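Local coordinates for molybdopterin-guanine dinucleotide biosynthesis protein B (MobB) (Archaeoglobus fulgidus, PDB 2F1R) that probably binds GTP through a P-loop NTPase-type domain and is thought to take part in the biosynthesis of the molybdopterin-guanine dinucleotide cofactor, at residues Asp52-Lys55 with Ile56-Gly60. Residues are numbered along the deposited sequence; the frame is centred on the assembly and turned at random.
Sequences DSWK and IYNSG
I56 is the side chain to follow across this two-turn helix, 52-59, because it lies back along the carbonyl of D52, one turn earlier. Its CB sits 3.6 Å from D52 O. CG1, anti to the carbonyl carbon and beside the backbone N (chi1 -70°), runs toward the start of the helix 3.5 Å from D52 O, and CD1 ends 3.4 Å from D52 O, all three carbons lining one oxygen. The same oxygen takes the nearly straight bond from I56 N, at 2.8 Å, so methyl and amide gather round one acceptor. I56 is buried, and it also packs on V63 of strand 62-66 and on E102 of the second subunit. Next along, Y57 N bonds to S53 O, and Y57 CB rests 3.2 Å from that oxygen. On the exposed side N58 N reaches W54 O, while the N58 side chain lies over one face of the W54 indole, toward its rim, the amide and ring planes 52° apart. The helix ends in a Schellman motif: G60 has positive phi and its N bonds to Y57 O, with a weak, longer bond to I56 O. From there the chain turns into the antiparallel hairpin of strands 62-66 and 70-76. S59 N meets K55 O at a bent 141°, and S59 OG, placed between backbone N and carbonyl carbon, gives a 2.6 Å hydrogen bond to I56 O, in the carbonyl plane on a lone pair. An alanine here would remove that hydroxyl and is likely to leave I56 O with the weak amide bonds of this turn. M23 of the second subunit packs against S59.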
loop_
_atom_site.group_PDB
_atom_site.type_symbol
_atom_site.label_atom_id
_atom_site.label_comp_id
_atom_site.label_asym_id
_atom_site.label_seq_id
_atom_site.Cartn_x
_atom_site.Cartn_y
_atom_site.Cartn_z
ATOM N N ASP A 52 -0.200 -8.289 14.069
ATOM C CA ASP A 52 -0.397 -9.517 13.292
ATOM C C ASP A 52 0.005 -9.382 11.836
ATOM O O ASP A 52 0.486 -10.335 11.250
ATOM C CB ASP A 52 -1.849 -10.020 13.378
ATOM C CG ASP A 52 -2.186 -10.641 14.738
ATOM O OD1 ASP A 52 -1.254 -11.051 15.481
ATOM O OD2 ASP A 52 -3.389 -10.726 15.066
ATOM N N SER A 53 -0.215 -8.206 11.249
ATOM C CA SER A 53 0.094 -8.004 9.836
ATOM C C SER A 53 1.610 -8.028 9.622
ATOM O O SER A 53 2.117 -8.558 8.627
ATOM C CB SER A 53 -0.570 -6.730 9.297
ATOM O OG SER A 53 -0.360 -5.616 10.121
ATOM N N TRP A 54 2.318 -7.499 10.613
ATOM C CA TRP A 54 3.755 -7.626 10.707
ATOM C C TRP A 54 4.218 -9.113 10.749
ATOM O O TRP A 54 5.104 -9.522 9.984
ATOM C CB TRP A 54 4.271 -6.815 11.889
ATOM C CG TRP A 54 5.693 -6.946 11.964
ATOM C CD1 TRP A 54 6.632 -6.286 11.198
ATOM C CD2 TRP A 54 6.414 -7.849 12.798
ATOM N NE1 TRP A 54 7.899 -6.717 11.523
ATOM C CE2 TRP A 54 7.798 -7.677 12.503
ATOM C CE3 TRP A 54 6.034 -8.786 13.772
ATOM C CZ2 TRP A 54 8.803 -8.413 13.160
ATOM C CZ3 TRP A 54 7.030 -9.524 14.419
ATOM C CH2 TRP A 54 8.396 -9.330 14.111
ATOM N N LYS A 55 3.595 -9.917 11.611
ATOM C CA LYS A 55 3.836 -11.377 11.652
ATOM C C LYS A 55 3.527 -12.080 10.335
ATOM O O LYS A 55 4.301 -12.925 9.871
ATOM C CB LYS A 55 2.970 -12.027 12.722
ATOM C CG LYS A 55 3.534 -11.930 14.070
ATOM C CD LYS A 55 2.477 -12.234 15.109
ATOM C CE LYS A 55 2.745 -11.461 16.411
ATOM N NZ LYS A 55 2.049 -12.109 17.550
ATOM N N ILE A 56 2.371 -11.780 9.754
ATOM C CA ILE A 56 2.011 -12.366 8.455
ATOM C C ILE A 56 3.062 -11.927 7.399
ATOM O O ILE A 56 3.614 -12.747 6.669
ATOM C CB ILE A 56 0.535 -12.024 8.043
ATOM C CG1 ILE A 56 -0.459 -12.771 8.945
ATOM C CG2 ILE A 56 0.290 -12.427 6.595
ATOM C CD1 ILE A 56 -1.736 -12.026 9.277
ATOM N N TYR A 57 3.347 -10.628 7.350
ATOM C CA TYR A 57 4.362 -10.149 6.446
ATOM C C TYR A 57 5.688 -10.926 6.573
ATOM O O TYR A 57 6.208 -11.431 5.580
ATOM C CB TYR A 57 4.627 -8.656 6.587
ATOM C CG TYR A 57 5.579 -8.218 5.508
ATOM C CD1 TYR A 57 5.098 -7.867 4.258
ATOM C CD2 TYR A 57 6.956 -8.235 5.704
ATOM C CE1 TYR A 57 5.956 -7.466 3.231
ATOM C CE2 TYR A 57 7.826 -7.854 4.688
ATOM C CZ TYR A 57 7.305 -7.461 3.452
ATOM O OH TYR A 57 8.116 -7.069 2.428
ATOM N N ASN A 58 6.190 -11.052 7.805
ATOM C CA ASN A 58 7.437 -11.801 8.085
ATOM C C ASN A 58 7.444 -13.261 7.658
ATOM O O ASN A 58 8.471 -13.806 7.260
ATOM C CB ASN A 58 7.745 -11.721 9.577
ATOM C CG ASN A 58 8.514 -10.478 9.937
ATOM O OD1 ASN A 58 8.218 -9.379 9.441
ATOM N ND2 ASN A 58 9.524 -10.630 10.807
ATOM N N SER A 59 6.272 -13.888 7.733
ATOM C CA SER A 59 6.117 -15.290 7.393
ATOM C C SER A 59 6.216 -15.489 5.884
ATOM O O SER A 59 6.358 -16.610 5.390
ATOM C CB SER A 59 4.780 -15.806 7.959
ATOM O OG SER A 59 3.660 -15.326 7.193
ATOM N N GLY A 60 6.187 -14.407 5.128
ATOM C CA GLY A 60 6.371 -14.567 3.694
ATOM C C GLY A 60 5.203 -14.172 2.815
ATOM O O GLY A 60 5.261 -14.385 1.596
#